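Local coordinates for extracellular solute-binding protein, family 1 (Bifidobacterium longum subsp. infantis ATCC 15697, PDB 3QUF) that probably captures a solute, perhaps a sugar, outside the cell and hands it to a membrane transporter, as other family 1 solute-binding proteins do, at residues L78-M91 / G298-S310. Numbering follows the deposited sequence.
Sequences LAGGKPPTIFNLTM and GPDQGFAIASRAS
In the mixed sheet of a periplasmic-binding-protein-type lobe, Phe87 and Ala304 form a hydrogen-bonded pair between antiparallel strands 86-89 and 302-305, over 200 residues apart in sequence. Phe87 N reaches Ala304 O at 3.0 Å, and Ala304 N returns to Phe87 O. Two pairs on, Leu89 and Gly302 repeat this exchange. Here Gly302 O takes a second donor, Asn88 ND2, at 3.0 Å: this amide N-H and Leu89 N come from opposite faces of the carbonyl plane. With CG beside its backbone N (chi1 -69°), Asn88 also sets ND2 3.3 Å above the centre of the Phe303 ring, the amide steeply inclined to it at 75°, while OD1 is held by Tyr37 N. On the other side of the sheet, Phe87 CE1 packs against Ala304 CB at 3.6 Å, and Leu89 CG meets the same methyl.

Beyond the strands, Arg308 clasps the loop after helix 67-79. Arg308 NH1 and NH2 both donate end-on to Gly80 O, each at 2.9 Å and within the guanidinium plane, while Pro83 CG lies over one face of the group. A water links NH2 to Gly81 O.

Strand 86-89 runs between 302-305 and parallel strand 30-36; helix 67-79 covers Phe87, whereas helix 311-324 packs on Ile86, Phe303 and Ile305.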
loop_
_atom_site.group_PDB
_atom_site.type_symbol
_atom_site.label_atom_id
_atom_site.label_comp_id
_atom_site.label_asym_id
_atom_site.label_seq_id
_atom_site.Cartn_x
_atom_site.Cartn_y
_atom_site.Cartn_z
ATOM N N LEU A 78 -1.476 17.462 -19.009
ATOM C CA LEU A 78 -0.297 16.880 -19.647
ATOM C C LEU A 78 -0.437 16.896 -21.148
ATOM O O LEU A 78 0.563 16.996 -21.841
ATOM C CB LEU A 78 -0.018 15.445 -19.182
ATOM C CG LEU A 78 0.430 15.371 -17.731
ATOM C CD1 LEU A 78 0.493 13.908 -17.318
ATOM C CD2 LEU A 78 1.787 16.054 -17.522
ATOM N N ALA A 79 -1.677 16.809 -21.640
ATOM C CA ALA A 79 -1.946 16.818 -23.066
ATOM C C ALA A 79 -1.959 18.215 -23.684
ATOM O O ALA A 79 -1.896 18.325 -24.898
ATOM C CB ALA A 79 -3.306 16.120 -23.344
ATOM N N GLY A 80 -2.103 19.260 -22.874
ATOM C CA GLY A 80 -2.282 20.618 -23.358
ATOM C C GLY A 80 -0.963 21.325 -23.640
ATOM O O GLY A 80 0.079 20.695 -23.665
ATOM N N GLY A 81 -1.023 22.645 -23.789
ATOM C CA GLY A 81 0.138 23.408 -24.165
ATOM C C GLY A 81 1.084 23.790 -23.050
ATOM O O GLY A 81 2.166 24.278 -23.334
ATOM N N LYS A 82 0.667 23.567 -21.804
ATOM C CA LYS A 82 1.441 23.967 -20.622
ATOM C C LYS A 82 1.439 22.860 -19.556
ATOM O O LYS A 82 0.797 23.015 -18.525
ATOM C CB LYS A 82 0.876 25.281 -20.048
ATOM C CG LYS A 82 -0.606 25.261 -19.541
ATOM C CD LYS A 82 -1.034 26.583 -18.845
ATOM C CE LYS A 82 -1.606 27.614 -19.828
ATOM N NZ LYS A 82 -1.896 28.955 -19.200
ATOM N N PRO A 83 2.104 21.706 -19.820
ATOM C CA PRO A 83 1.973 20.663 -18.805
ATOM C C PRO A 83 2.624 21.091 -17.497
ATOM O O PRO A 83 3.567 21.873 -17.534
ATOM C CB PRO A 83 2.753 19.499 -19.374
ATOM C CG PRO A 83 2.941 19.807 -20.807
ATOM C CD PRO A 83 2.885 21.235 -20.968
ATOM N N PRO A 84 2.115 20.606 -16.369
ATOM C CA PRO A 84 2.764 20.915 -15.095
ATOM C C PRO A 84 4.178 20.352 -15.075
ATOM O O PRO A 84 4.396 19.205 -15.497
ATOM C CB PRO A 84 1.905 20.202 -14.048
ATOM C CG PRO A 84 1.041 19.287 -14.776
ATOM C CD PRO A 84 0.962 19.711 -16.218
ATOM N N THR A 85 5.122 21.120 -14.554
ATOM C CA THR A 85 6.487 20.621 -14.479
ATOM C C THR A 85 6.654 19.393 -13.600
ATOM O O THR A 85 7.503 18.507 -13.883
ATOM C CB THR A 85 7.441 21.720 -13.981
ATOM O OG1 THR A 85 7.034 23.012 -14.422
ATOM C CG2 THR A 85 8.856 21.427 -14.438
ATOM N N ILE A 86 5.938 19.380 -12.477
ATOM C CA ILE A 86 5.960 18.308 -11.515
ATOM C C ILE A 86 4.525 17.852 -11.288
ATOM O O ILE A 86 3.584 18.657 -11.312
ATOM C CB ILE A 86 6.553 18.751 -10.190
ATOM C CG1 ILE A 86 7.944 19.339 -10.355
ATOM C CG2 ILE A 86 6.581 17.573 -9.186
ATOM C CD1 ILE A 86 8.287 20.459 -9.381
ATOM N N PHE A 87 4.369 16.559 -11.149
ATOM C CA PHE A 87 3.064 15.961 -10.935
ATOM C C PHE A 87 3.221 14.603 -10.234
ATOM O O PHE A 87 4.347 14.114 -10.020
ATOM C CB PHE A 87 2.262 15.877 -12.230
ATOM C CG PHE A 87 2.979 15.174 -13.321
ATOM C CD1 PHE A 87 2.947 13.799 -13.419
ATOM C CD2 PHE A 87 3.758 15.908 -14.227
ATOM C CE1 PHE A 87 3.681 13.148 -14.436
ATOM C CE2 PHE A 87 4.463 15.254 -15.234
ATOM C CZ PHE A 87 4.435 13.882 -15.305
ATOM N N ASN A 88 2.104 13.958 -9.931
ATOM C CA ASN A 88 2.148 12.679 -9.245
ATOM C C ASN A 88 1.669 11.516 -10.066
ATOM O O ASN A 88 0.684 11.623 -10.802
ATOM C CB ASN A 88 1.295 12.766 -7.962
ATOM C CG ASN A 88 1.895 13.661 -6.907
ATOM O OD1 ASN A 88 1.346 14.701 -6.555
ATOM N ND2 ASN A 88 3.108 13.273 -6.389
ATOM N N LEU A 89 2.387 10.396 -9.934
ATOM C CA LEU A 89 1.977 9.120 -10.450
ATOM C C LEU A 89 1.311 8.392 -9.296
ATOM O O LEU A 89 1.938 8.080 -8.286
ATOM C CB LEU A 89 3.169 8.331 -10.954
ATOM C CG LEU A 89 3.960 8.980 -12.101
ATOM C CD1 LEU A 89 5.162 8.118 -12.459
ATOM C CD2 LEU A 89 3.113 9.217 -13.328
ATOM N N THR A 90 0.020 8.188 -9.439
ATOM C CA THR A 90 -0.765 7.560 -8.400
ATOM C C THR A 90 -1.023 6.110 -8.766
ATOM O O THR A 90 -0.712 5.676 -9.877
ATOM C CB THR A 90 -2.082 8.252 -8.200
ATOM O OG1 THR A 90 -3.016 7.937 -9.263
ATOM C CG2 THR A 90 -1.883 9.796 -8.109
HETATM N N MSE A 91 -1.642 5.351 -7.849
HETATM C CA MSE A 91 -1.930 3.955 -8.179
HETATM C C MSE A 91 -2.967 3.813 -9.274
HETATM O O MSE A 91 -3.027 2.771 -9.982
HETATM C CB MSE A 91 -2.349 3.180 -6.909
HETATM C CG MSE A 91 -1.261 3.173 -5.809
HETATM SE SE MSE A 91 0.460 2.412 -6.357
HETATM C CE MSE A 91 1.496 4.072 -6.743
ATOM N N GLY A 298 2.467 0.059 0.761
ATOM C CA GLY A 298 2.790 0.500 -0.588
ATOM C C GLY A 298 3.212 1.949 -0.569
ATOM O O GLY A 298 3.104 2.620 0.470
ATOM N N PRO A 299 3.725 2.447 -1.712
ATOM C CA PRO A 299 4.145 3.812 -1.809
ATOM C C PRO A 299 2.939 4.768 -1.762
ATOM O O PRO A 299 1.906 4.494 -2.365
ATOM C CB PRO A 299 4.849 3.848 -3.184
ATOM C CG PRO A 299 4.023 2.907 -4.011
ATOM C CD PRO A 299 3.806 1.761 -3.021
ATOM N N ASP A 300 3.093 5.881 -1.072
ATOM C CA ASP A 300 2.069 6.940 -1.052
ATOM C C ASP A 300 2.311 7.832 -2.281
ATOM O O ASP A 300 2.797 8.970 -2.180
ATOM C CB ASP A 300 2.089 7.732 0.241
ATOM C CG ASP A 300 0.916 8.700 0.337
ATOM O OD1 ASP A 300 -0.079 8.485 -0.428
ATOM O OD2 ASP A 300 0.911 9.552 1.262
ATOM N N GLN A 301 1.999 7.262 -3.447
ATOM C CA GLN A 301 2.235 7.837 -4.773
ATOM C C GLN A 301 3.710 8.148 -5.077
ATOM O O GLN A 301 4.593 7.950 -4.254
ATOM C CB GLN A 301 1.387 9.102 -4.994
ATOM C CG GLN A 301 0.100 9.165 -4.262
ATOM C CD GLN A 301 -0.713 7.926 -4.308
ATOM O OE1 GLN A 301 -0.803 7.218 -5.322
ATOM N NE2 GLN A 301 -1.304 7.605 -3.140
ATOM N N GLY A 302 3.945 8.553 -6.302
ATOM C CA GLY A 302 5.276 8.903 -6.788
ATOM C C GLY A 302 5.270 10.310 -7.335
ATOM O O GLY A 302 4.224 10.852 -7.696
ATOM N N PHE A 303 6.451 10.912 -7.386
ATOM C CA PHE A 303 6.652 12.227 -7.978
ATOM C C PHE A 303 7.377 12.109 -9.291
ATOM O O PHE A 303 8.335 11.358 -9.394
ATOM C CB PHE A 303 7.460 13.103 -7.025
ATOM C CG PHE A 303 6.730 13.424 -5.757
ATOM C CD1 PHE A 303 6.600 12.474 -4.755
ATOM C CD2 PHE A 303 6.098 14.650 -5.594
ATOM C CE1 PHE A 303 5.851 12.761 -3.599
ATOM C CE2 PHE A 303 5.373 14.917 -4.444
ATOM C CZ PHE A 303 5.250 13.970 -3.464
ATOM N N ALA A 304 6.933 12.866 -10.279
ATOM C CA ALA A 304 7.457 12.815 -11.634
ATOM C C ALA A 304 7.644 14.221 -12.182
ATOM O O ALA A 304 7.039 15.205 -11.691
ATOM C CB ALA A 304 6.482 12.019 -12.516
ATOM N N ILE A 305 8.518 14.323 -13.172
ATOM C CA ILE A 305 8.801 15.569 -13.871
ATOM C C ILE A 305 8.298 15.431 -15.337
ATOM O O ILE A 305 8.389 14.370 -15.941
ATOM C CB ILE A 305 10.341 15.866 -13.832
ATOM C CG1 ILE A 305 10.828 16.000 -12.396
ATOM C CG2 ILE A 305 10.674 17.103 -14.664
ATOM C CD1 ILE A 305 12.340 16.156 -12.219
ATOM N N ALA A 306 7.798 16.527 -15.899
ATOM C CA ALA A 306 7.306 16.570 -17.285
ATOM C C ALA A 306 8.479 16.393 -18.249
ATOM O O ALA A 306 9.490 17.112 -18.155
ATOM C CB ALA A 306 6.640 17.896 -17.578
ATOM N N SER A 307 8.316 15.509 -19.216
ATOM C CA SER A 307 9.275 15.455 -20.315
ATOM C C SER A 307 9.166 16.678 -21.232
ATOM O O SER A 307 10.160 17.061 -21.867
ATOM C CB SER A 307 9.127 14.163 -21.085
ATOM O OG SER A 307 7.827 14.110 -21.613
ATOM N N ARG A 308 7.984 17.279 -21.315
ATOM C CA ARG A 308 7.750 18.481 -22.098
ATOM C C ARG A 308 7.851 19.706 -21.201
ATOM O O ARG A 308 6.843 20.213 -20.652
ATOM C CB ARG A 308 6.388 18.419 -22.796
ATOM C CG ARG A 308 6.058 19.636 -23.639
ATOM C CD ARG A 308 5.351 19.290 -24.878
ATOM N NE ARG A 308 4.107 18.597 -24.597
ATOM C CZ ARG A 308 2.961 19.217 -24.358
ATOM N NH1 ARG A 308 1.884 18.487 -24.106
ATOM N NH2 ARG A 308 2.873 20.536 -24.369
ATOM N N ALA A 309 9.074 20.158 -21.034
ATOM C CA ALA A 309 9.426 21.261 -20.108
ATOM C C ALA A 309 10.755 21.751 -20.613
ATOM O O ALA A 309 11.464 21.002 -21.269
ATOM C CB ALA A 309 9.560 20.817 -18.685
ATOM N N SER A 310 11.100 22.974 -20.274
ATOM C CA SER A 310 12.353 23.550 -20.732
ATOM C C SER A 310 13.520 22.919 -19.959
ATOM O O SER A 310 13.349 22.309 -18.901
ATOM C CB SER A 310 12.346 25.044 -20.527
ATOM O OG SER A 310 12.568 25.351 -19.165
HETATM O O HOH W 1 4.483 22.863 -23.723
HETATM O O HOH W 2 6.095 21.705 -18.675
HETATM O O HOH W 3 -3.133 6.047 -5.505
#